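Local coordinates for protein condensin complex subunit 3 (Schizosaccharomyces pombe, PDB 5OQR) that serves as a regulatory subunit of condensin, the complex required to convert interphase chromatin into condensed, mitotic-like chromosomes, at residues A[300-303]-A[304-308]; A[310-313]-A[314-317]; A[647-650]-A[651-655]. All coordinates share one frame; numbering follows the deposited sequence.

Contact 1 of 3, residues A[300-303]-A[304-308]; sequences EQFW and LELTA
Leu304 N donates to Glu300 O over 3.2 Å, closing the single turn of the short helix 300-304. The bond is bent, with an N-H...O angle of 140°. The turn then slackens. Gln301 O receives two weak bonds, from Leu304 N and Glu305 N. Glu305 is the first residue to leave helical backbone angles, and the chain runs on extended through Leu306.

Leu306 carries the apolar part of the contact. Its CG is anti to its own carbonyl carbon (chi1 -78°), and its two methyls reach back to different aromatic rings. CD2 approaches Phe302 CE2 obliquely at 3.7 Å. CD1 lies 4.1 Å from Trp303 CE3, again at a slant. The two rings also meet each other. Phe302 CD2 sits over the centre of the Trp303 indole, 3.8 Å above its plane, and Trp303 CD2 lies at the Phe302 edge. Trp303 also stacks with Tyr342.

The other flank is more exposed. Leu304 lies across Glu300, with CD1 3.9 Å from Glu300 CG, while Glu300 OE2 turns to a hydrogen bond with the Tyr342 hydroxyl. The Glu305 carboxylate lies across the Gln301 side chain, its plane 49° from that of the amide, with Gln301 NE2 3.6 Å from Glu305 OE1.

Beyond the turn, Thr307 is the N-cap of helix 308-324, where its OG1 accepts from Ser310 N. Ala308 N donates to Glu358 OE2, and Leu306 rests on Ile362 of helix 356-372. One helix ends, an apolar residue folds back under it, and a threonine caps the next: this is a tight interhelical turn of the kind that links successive helices in an alpha-solenoid such as this HEAT-repeat subunit.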
ATOM      1  N   GLU A 300      12.964  38.155  10.282  1.00 57.17           N
ATOM      2  CA  GLU A 300      11.695  38.730  10.713  1.00 52.10           C
ATOM      3  C   GLU A 300      10.751  38.910   9.532  1.00 47.83           C
ATOM      4  O   GLU A 300       9.551  38.635   9.636  1.00 46.72           O
ATOM      5  CB  GLU A 300      11.941  40.066  11.416  1.00 58.83           C
ATOM      6  CG  GLU A 300      10.708  40.676  12.073  1.00 70.28           C
ATOM      7  CD  GLU A 300      10.361  40.023  13.400  1.00 72.50           C
ATOM      8  OE1 GLU A 300       9.390  40.469  14.051  1.00 59.23           O
ATOM      9  OE2 GLU A 300      11.057  39.064  13.797  1.00 78.70           O
ATOM     10  N   GLN A 301      11.281  39.365   8.395  1.00 47.53           N
ATOM     11  CA  GLN A 301      10.471  39.511   7.191  1.00 48.99           C
ATOM     12  C   GLN A 301       9.725  38.224   6.865  1.00 53.82           C
ATOM     13  O   GLN A 301       8.560  38.258   6.456  1.00 51.62           O
ATOM     14  CB  GLN A 301      11.366  39.914   6.019  1.00 65.05           C
ATOM     15  CG  GLN A 301      10.659  40.039   4.671  1.00 80.89           C
ATOM     16  CD  GLN A 301      11.602  39.840   3.500  1.00 91.68           C
ATOM     17  OE1 GLN A 301      12.752  39.442   3.673  1.00 81.55           O
ATOM     18  NE2 GLN A 301      11.114  40.112   2.298  1.00 88.55           N
ATOM     19  N   PHE A 302      10.388  37.078   7.031  1.00 55.81           N
ATOM     20  CA  PHE A 302       9.767  35.803   6.691  1.00 44.04           C
ATOM     21  C   PHE A 302       8.469  35.597   7.462  1.00 43.99           C
ATOM     22  O   PHE A 302       7.478  35.110   6.907  1.00 44.17           O
ATOM     23  CB  PHE A 302      10.749  34.665   6.974  1.00 48.85           C
ATOM     24  CG  PHE A 302      10.183  33.295   6.736  1.00 37.61           C
ATOM     25  CD1 PHE A 302      10.377  32.653   5.528  1.00 30.80           C
ATOM     26  CD2 PHE A 302       9.467  32.643   7.728  1.00 35.76           C
ATOM     27  CE1 PHE A 302       9.862  31.392   5.310  1.00 35.63           C
ATOM     28  CE2 PHE A 302       8.948  31.387   7.514  1.00 37.16           C
ATOM     29  CZ  PHE A 302       9.149  30.757   6.306  1.00 36.26           C
ATOM     30  N   TRP A 303       8.454  35.967   8.742  1.00 40.42           N
ATOM     31  CA  TRP A 303       7.303  35.703   9.597  1.00 42.49           C
ATOM     32  C   TRP A 303       6.202  36.742   9.454  1.00 41.42           C
ATOM     33  O   TRP A 303       5.060  36.464   9.834  1.00 40.89           O
ATOM     34  CB  TRP A 303       7.755  35.625  11.054  1.00 41.84           C
ATOM     35  CG  TRP A 303       8.804  34.592  11.257  1.00 40.25           C
ATOM     36  CD1 TRP A 303      10.152  34.783  11.273  1.00 39.73           C
ATOM     37  CD2 TRP A 303       8.595  33.190  11.449  1.00 41.82           C
ATOM     38  NE1 TRP A 303      10.797  33.588  11.473  1.00 39.93           N
ATOM     39  CE2 TRP A 303       9.862  32.594  11.584  1.00 39.78           C
ATOM     40  CE3 TRP A 303       7.457  32.382  11.527  1.00 38.28           C
ATOM     41  CZ2 TRP A 303      10.023  31.226  11.786  1.00 32.47           C
ATOM     42  CZ3 TRP A 303       7.621  31.026  11.734  1.00 31.60           C
ATOM     43  CH2 TRP A 303       8.894  30.462  11.862  1.00 27.37           C
ATOM     44  N   LEU A 304       6.510  37.922   8.924  1.00 46.26           N
ATOM     45  CA  LEU A 304       5.500  38.953   8.727  1.00 47.47           C
ATOM     46  C   LEU A 304       4.790  38.835   7.387  1.00 42.72           C
ATOM     47  O   LEU A 304       3.734  39.452   7.204  1.00 47.79           O
ATOM     48  CB  LEU A 304       6.135  40.341   8.842  1.00 48.42           C
ATOM     49  CG  LEU A 304       6.952  40.588  10.112  1.00 45.04           C
ATOM     50  CD1 LEU A 304       7.580  41.969  10.079  1.00 47.44           C
ATOM     51  CD2 LEU A 304       6.100  40.415  11.357  1.00 42.09           C
ATOM     52  N   GLU A 305       5.338  38.061   6.456  1.00 44.32           N
ATOM     53  CA  GLU A 305       4.749  37.838   5.143  1.00 45.96           C
ATOM     54  C   GLU A 305       4.472  36.355   4.923  1.00 46.35           C
ATOM     55  O   GLU A 305       4.728  35.808   3.850  1.00 46.92           O
ATOM     56  CB  GLU A 305       5.661  38.381   4.048  1.00 55.66           C
ATOM     57  CG  GLU A 305       5.872  39.881   4.101  1.00 77.03           C
ATOM     58  CD  GLU A 305       6.993  40.341   3.189  1.00 94.96           C
ATOM     59  OE1 GLU A 305       7.957  40.956   3.691  1.00100.38           O
ATOM     60  OE2 GLU A 305       6.916  40.077   1.970  1.00 93.17           O
ATOM     61  N   LEU A 306       3.941  35.687   5.944  1.00 43.08           N
ATOM     62  CA  LEU A 306       3.737  34.249   5.872  1.00 40.40           C
ATOM     63  C   LEU A 306       2.676  33.889   4.839  1.00 36.41           C
ATOM     64  O   LEU A 306       1.697  34.609   4.635  1.00 39.46           O
ATOM     65  CB  LEU A 306       3.332  33.696   7.238  1.00 34.11           C
ATOM     66  CG  LEU A 306       4.456  33.515   8.258  1.00 37.69           C
ATOM     67  CD1 LEU A 306       3.884  33.204   9.627  1.00 37.25           C
ATOM     68  CD2 LEU A 306       5.412  32.414   7.827  1.00 37.70           C
ATOM     69  N   THR A 307       2.889  32.756   4.186  1.00 36.50           N
ATOM     70  CA  THR A 307       1.939  32.159   3.260  1.00 36.52           C
ATOM     71  C   THR A 307       1.639  30.737   3.721  1.00 33.78           C
ATOM     72  O   THR A 307       2.226  30.236   4.682  1.00 31.35           O
ATOM     73  CB  THR A 307       2.480  32.160   1.827  1.00 37.28           C
ATOM     74  OG1 THR A 307       3.512  31.174   1.697  1.00 39.27           O
ATOM     75  CG2 THR A 307       3.040  33.523   1.459  1.00 39.28           C
ATOM     76  N   ALA A 308       0.710  30.082   3.028  1.00 34.80           N
ATOM     77  CA  ALA A 308       0.422  28.684   3.331  1.00 36.48           C
ATOM     78  C   ALA A 308       1.660  27.822   3.125  1.00 33.37           C
ATOM     79  O   ALA A 308       2.010  27.001   3.979  1.00 32.76           O
ATOM     80  CB  ALA A 308      -0.735  28.188   2.467  1.00 38.50           C
TER

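Contact 2 of 3, residues A[310-313]-A[314-317]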
ATOM      1  N   SER A 310       4.850  28.989   2.785  1.00 32.87           N
ATOM      2  CA  SER A 310       5.931  29.507   3.612  1.00 30.58           C
ATOM      3  C   SER A 310       5.801  29.031   5.052  1.00 32.64           C
ATOM      4  O   SER A 310       6.799  28.675   5.688  1.00 31.69           O
ATOM      5  CB  SER A 310       5.937  31.034   3.536  1.00 40.24           C
ATOM      6  OG  SER A 310       6.471  31.613   4.710  1.00 40.92           O
ATOM      7  N   SER A 311       4.577  29.003   5.582  1.00 34.15           N
ATOM      8  CA  SER A 311       4.386  28.592   6.970  1.00 34.45           C
ATOM      9  C   SER A 311       4.581  27.089   7.131  1.00 27.84           C
ATOM     10  O   SER A 311       5.132  26.634   8.139  1.00 26.97           O
ATOM     11  CB  SER A 311       2.999  29.008   7.454  1.00 29.23           C
ATOM     12  OG  SER A 311       1.982  28.311   6.758  1.00 33.36           O
ATOM     13  N   LEU A 312       4.131  26.304   6.152  1.00 30.73           N
ATOM     14  CA  LEU A 312       4.324  24.860   6.217  1.00 31.12           C
ATOM     15  C   LEU A 312       5.803  24.505   6.179  1.00 31.38           C
ATOM     16  O   LEU A 312       6.238  23.557   6.841  1.00 31.97           O
ATOM     17  CB  LEU A 312       3.586  24.182   5.066  1.00 34.11           C
ATOM     18  CG  LEU A 312       3.648  22.653   5.048  1.00 21.04           C
ATOM     19  CD1 LEU A 312       2.787  22.072   6.147  1.00 30.56           C
ATOM     20  CD2 LEU A 312       3.216  22.133   3.703  1.00 26.08           C
ATOM     21  N   LEU A 313       6.591  25.253   5.407  1.00 34.74           N
ATOM     22  CA  LEU A 313       8.022  24.981   5.327  1.00 35.09           C
ATOM     23  C   LEU A 313       8.700  25.175   6.676  1.00 35.30           C
ATOM     24  O   LEU A 313       9.561  24.380   7.066  1.00 35.46           O
ATOM     25  CB  LEU A 313       8.665  25.881   4.273  1.00 35.28           C
ATOM     26  CG  LEU A 313      10.182  25.748   4.129  1.00 35.97           C
ATOM     27  CD1 LEU A 313      10.570  24.330   3.729  1.00 29.92           C
ATOM     28  CD2 LEU A 313      10.700  26.757   3.124  1.00 34.61           C
ATOM     29  N   ALA A 314       8.336  26.235   7.399  1.00 34.21           N
ATOM     30  CA  ALA A 314       8.944  26.478   8.701  1.00 31.27           C
ATOM     31  C   ALA A 314       8.551  25.397   9.700  1.00 34.47           C
ATOM     32  O   ALA A 314       9.390  24.922  10.473  1.00 35.41           O
ATOM     33  CB  ALA A 314       8.544  27.861   9.214  1.00 33.90           C
ATOM     34  N   ARG A 315       7.280  24.992   9.697  1.00 31.57           N
ATOM     35  CA  ARG A 315       6.828  23.961  10.624  1.00 30.06           C
ATOM     36  C   ARG A 315       7.519  22.632  10.348  1.00 32.58           C
ATOM     37  O   ARG A 315       7.827  21.879  11.279  1.00 31.22           O
ATOM     38  CB  ARG A 315       5.308  23.817  10.537  1.00 26.12           C
ATOM     39  CG  ARG A 315       4.745  22.550  11.172  1.00 25.99           C
ATOM     40  CD  ARG A 315       4.606  21.428  10.149  1.00 35.48           C
ATOM     41  NE  ARG A 315       3.960  20.244  10.711  1.00 35.62           N
ATOM     42  CZ  ARG A 315       2.710  19.864  10.468  1.00 34.26           C
ATOM     43  NH1 ARG A 315       2.236  18.769  11.042  1.00 36.38           N
ATOM     44  NH2 ARG A 315       1.927  20.559   9.656  1.00 32.19           N
ATOM     45  N   THR A 316       7.761  22.319   9.074  1.00 33.06           N
ATOM     46  CA  THR A 316       8.440  21.073   8.735  1.00 35.53           C
ATOM     47  C   THR A 316       9.930  21.158   9.043  1.00 33.88           C
ATOM     48  O   THR A 316      10.513  20.208   9.577  1.00 32.71           O
ATOM     49  CB  THR A 316       8.220  20.737   7.260  1.00 32.68           C
ATOM     50  OG1 THR A 316       6.819  20.767   6.960  1.00 32.26           O
ATOM     51  CG2 THR A 316       8.764  19.350   6.944  1.00 31.00           C
ATOM     52  N   PHE A 317      10.561  22.282   8.700  1.00 31.49           N
ATOM     53  CA  PHE A 317      11.959  22.499   9.052  1.00 28.92           C
ATOM     54  C   PHE A 317      12.166  22.333  10.552  1.00 31.87           C
ATOM     55  O   PHE A 317      13.100  21.657  10.995  1.00 39.27           O
ATOM     56  CB  PHE A 317      12.391  23.891   8.587  1.00 32.67           C
ATOM     57  CG  PHE A 317      13.719  24.335   9.125  1.00 32.57           C
ATOM     58  CD1 PHE A 317      14.882  24.090   8.423  1.00 34.70           C
ATOM     59  CD2 PHE A 317      13.801  25.017  10.327  1.00 34.64           C
ATOM     60  CE1 PHE A 317      16.102  24.503   8.913  1.00 37.85           C
ATOM     61  CE2 PHE A 317      15.019  25.431  10.821  1.00 37.68           C
ATOM     62  CZ  PHE A 317      16.169  25.176  10.112  1.00 41.35           C
TER
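Thr316 grips Leu312 O twice, through its backbone N at 3.0 Å and through OG1 at 2.9 Å. The two donors come from opposite faces of the carbonyl plane. The OG1 bond is possible because the hydroxyl is turned beside its own backbone N (chi1 -52°), back toward the preceding turn of helix 308-324. With a valine in its place, Leu312 O would probably lose its second donor and keep only the backbone one.

Arg315 can be followed outward. Its CB rests 3.7 Å from Ser311 O and also lies near Leu312 O. The side chain then bends at chi2 (-93°). At the tip, NH2 passes Leu312 CD1 obliquely at 3.9 Å. NE forms a salt bridge with Glu319, one turn further on, NH2 is hydrogen-bonded to Gln365 OE1, and the guanidinium makes a cation-pi contact with Tyr368.

The backbone is regular. Arg315 N donates to Ser311 O at 3.1 Å, and Phe317 N to Leu313 O at 2.8 Å. The bond from Ala314 N to Ser310 O is weak.

Neighbouring helices cover the sides: Leu312 packs on Phe361 of helix 356-372 and on Val279 of helix 275-288, and Ala314 lies against Phe302 and Trp303. The chemistry is that of a buried helix. The hydroxyls of Ser311 and Thr316 are spent on carbonyls one turn back, in Ser311 by hydrogen bonds to Thr307 O and Ala308 O at the helix start. The one charged side chain of 310-317, Arg315, reaches a partly exposed margin, where a carboxylate, an amide and a ring receive it.

Contact 3 of 3, residues A[647-650]-A[651-655]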
ATOM      1  N   THR A 647      -8.697 -23.490  15.149  1.00 24.18           N
ATOM      2  CA  THR A 647      -9.842 -24.076  15.837  1.00 29.69           C
ATOM      3  C   THR A 647     -11.157 -23.754  15.136  1.00 32.93           C
ATOM      4  O   THR A 647     -12.124 -24.512  15.263  1.00 41.13           O
ATOM      5  CB  THR A 647      -9.873 -23.586  17.283  1.00 34.65           C
ATOM      6  OG1 THR A 647      -8.706 -24.059  17.964  1.00 34.32           O
ATOM      7  CG2 THR A 647     -11.117 -24.083  18.014  1.00 33.76           C
ATOM      8  N   ILE A 648     -11.222 -22.641  14.410  1.00 32.90           N
ATOM      9  CA  ILE A 648     -12.407 -22.265  13.647  1.00 33.15           C
ATOM     10  C   ILE A 648     -12.148 -22.274  12.155  1.00 32.34           C
ATOM     11  O   ILE A 648     -13.080 -22.052  11.369  1.00 29.00           O
ATOM     12  CB  ILE A 648     -12.956 -20.893  14.095  1.00 28.59           C
ATOM     13  CG1 ILE A 648     -11.888 -19.797  14.001  1.00 29.60           C
ATOM     14  CG2 ILE A 648     -13.491 -20.974  15.512  1.00 38.39           C
ATOM     15  CD1 ILE A 648     -11.841 -19.090  12.670  1.00 32.90           C
ATOM     16  N   PHE A 649     -10.906 -22.523  11.742  1.00 28.95           N
ATOM     17  CA  PHE A 649     -10.533 -22.657  10.340  1.00 31.37           C
ATOM     18  C   PHE A 649     -11.594 -23.373   9.509  1.00 35.66           C
ATOM     19  O   PHE A 649     -12.156 -22.804   8.568  1.00 39.82           O
ATOM     20  CB  PHE A 649      -9.199 -23.408  10.276  1.00 34.95           C
ATOM     21  CG  PHE A 649      -8.605 -23.503   8.902  1.00 39.38           C
ATOM     22  CD1 PHE A 649      -9.112 -24.389   7.968  1.00 42.23           C
ATOM     23  CD2 PHE A 649      -7.517 -22.726   8.556  1.00 34.54           C
ATOM     24  CE1 PHE A 649      -8.558 -24.479   6.712  1.00 41.36           C
ATOM     25  CE2 PHE A 649      -6.959 -22.815   7.305  1.00 37.27           C
ATOM     26  CZ  PHE A 649      -7.478 -23.691   6.379  1.00 39.63           C
ATOM     27  N   CYS A 650     -11.870 -24.634   9.844  1.00 40.09           N
ATOM     28  CA  CYS A 650     -12.719 -25.459   8.990  1.00 38.11           C
ATOM     29  C   CYS A 650     -14.117 -24.870   8.862  1.00 36.60           C
ATOM     30  O   CYS A 650     -14.673 -24.797   7.763  1.00 42.53           O
ATOM     31  CB  CYS A 650     -12.783 -26.884   9.541  1.00 37.96           C
ATOM     32  SG  CYS A 650     -11.236 -27.794   9.401  1.00 40.19           S
ATOM     33  N   ASP A 651     -14.704 -24.446   9.980  1.00 38.58           N
ATOM     34  CA  ASP A 651     -16.065 -23.924   9.936  1.00 39.88           C
ATOM     35  C   ASP A 651     -16.128 -22.621   9.151  1.00 38.94           C
ATOM     36  O   ASP A 651     -17.085 -22.385   8.405  1.00 37.34           O
ATOM     37  CB  ASP A 651     -16.594 -23.725  11.353  1.00 47.50           C
ATOM     38  CG  ASP A 651     -16.288 -24.903  12.258  1.00 75.95           C
ATOM     39  OD1 ASP A 651     -17.139 -25.810  12.364  1.00 92.93           O
ATOM     40  OD2 ASP A 651     -15.191 -24.922  12.858  1.00 63.11           O
ATOM     41  N   ALA A 652     -15.119 -21.762   9.305  1.00 36.91           N
ATOM     42  CA  ALA A 652     -15.070 -20.538   8.518  1.00 35.18           C
ATOM     43  C   ALA A 652     -14.941 -20.848   7.035  1.00 35.62           C
ATOM     44  O   ALA A 652     -15.625 -20.241   6.203  1.00 41.13           O
ATOM     45  CB  ALA A 652     -13.907 -19.662   8.983  1.00 33.46           C
ATOM     46  N   LEU A 653     -14.075 -21.798   6.684  1.00 39.96           N
ATOM     47  CA  LEU A 653     -13.848 -22.107   5.277  1.00 38.27           C
ATOM     48  C   LEU A 653     -15.060 -22.791   4.660  1.00 39.03           C
ATOM     49  O   LEU A 653     -15.390 -22.547   3.495  1.00 43.19           O
ATOM     50  CB  LEU A 653     -12.602 -22.978   5.138  1.00 37.89           C
ATOM     51  CG  LEU A 653     -12.023 -23.134   3.732  1.00 49.49           C
ATOM     52  CD1 LEU A 653     -11.555 -21.798   3.178  1.00 41.52           C
ATOM     53  CD2 LEU A 653     -10.878 -24.129   3.762  1.00 47.76           C
ATOM     54  N   LEU A 654     -15.736 -23.653   5.420  1.00 41.39           N
ATOM     55  CA  LEU A 654     -16.947 -24.287   4.912  1.00 41.79           C
ATOM     56  C   LEU A 654     -18.045 -23.262   4.673  1.00 42.96           C
ATOM     57  O   LEU A 654     -18.753 -23.324   3.662  1.00 48.23           O
ATOM     58  CB  LEU A 654     -17.423 -25.366   5.886  1.00 37.16           C
ATOM     59  CG  LEU A 654     -16.556 -26.621   5.996  1.00 41.53           C
ATOM     60  CD1 LEU A 654     -17.132 -27.558   7.042  1.00 45.42           C
ATOM     61  CD2 LEU A 654     -16.440 -27.327   4.655  1.00 45.70           C
ATOM     62  N   SER A 655     -18.206 -22.312   5.595  1.00 50.20           N
ATOM     63  CA  SER A 655     -19.204 -21.266   5.407  1.00 45.25           C
ATOM     64  C   SER A 655     -18.919 -20.460   4.149  1.00 40.82           C
ATOM     65  O   SER A 655     -19.844 -20.066   3.432  1.00 44.69           O
ATOM     66  CB  SER A 655     -19.241 -20.352   6.632  1.00 39.54           C
ATOM     67  OG  SER A 655     -19.805 -21.016   7.747  1.00 45.61           O
TER
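Phe649 and Leu653 lie side by side one turn apart on helix 639-661, pointing the same way. Phe649 CE1 meets Leu653 CD2 at 3.8 Å, an oblique approach to the ring. Both side chains have CG anti to the backbone N (chi1 -174° in Phe649), which sends them off the helix together. Around the helix, Ile648 CD1 and Ala652 CB form a looser apolar pair at 4.3 Å.

The backbone sets this spacing. Ala652 N donates to Ile648 O at 2.9 Å. Leu653 N bonds to Phe649 O at 2.9 Å and Leu654 N to Cys650 O at 2.8 Å. Asp651 O takes two donors, Ser655 N and Ser655 OG, from opposite faces of its plane. Thr647 OG1 is hydrogen-bonded to Trp643 O.

Further out, other helices cover the pair. Phe649 and Leu653 both press on Met679 of helix 669-682 and Leu733 of helix 725-736. Cys650 faces Ile714 and Met730. Ile648 and Ala652 lie against helix 601-613 through Ile609 and Lys606.

The helix is thus sided. Phe649, Cys650 and Leu653 form a buried apolar stripe against the neighbouring helices 669-682, 706-717 and 725-736. The Asp651 carboxylate belongs to an exposed margin, and near it Ser655 spends its hydroxyl on the Asp651 carbonyl.

Overall arrangement
Contacts 1 and 2 are neighbours in sequence and space, with centres 11 Å apart. The rings of contact 1 rest on the helix of contact 2, Leu306 CD2 comes within 4.0 Å of Ser311 CA, and both contacts lean on helix 356-372. Contact 3 stands apart, about 53 Å from contact 2 centre to centre, on the opposite side of the chain's centre. Contact 2 is the most buried. Contacts 1 and 3 are partly buried, each with an apolar inner side and an acidic outer margin. Contact 1 is a helix end with mostly weak backbone bonds and clustered rings; contacts 2 and 3 are mid-helix, with mostly regular bonds and a hydroxyl doubling one of them.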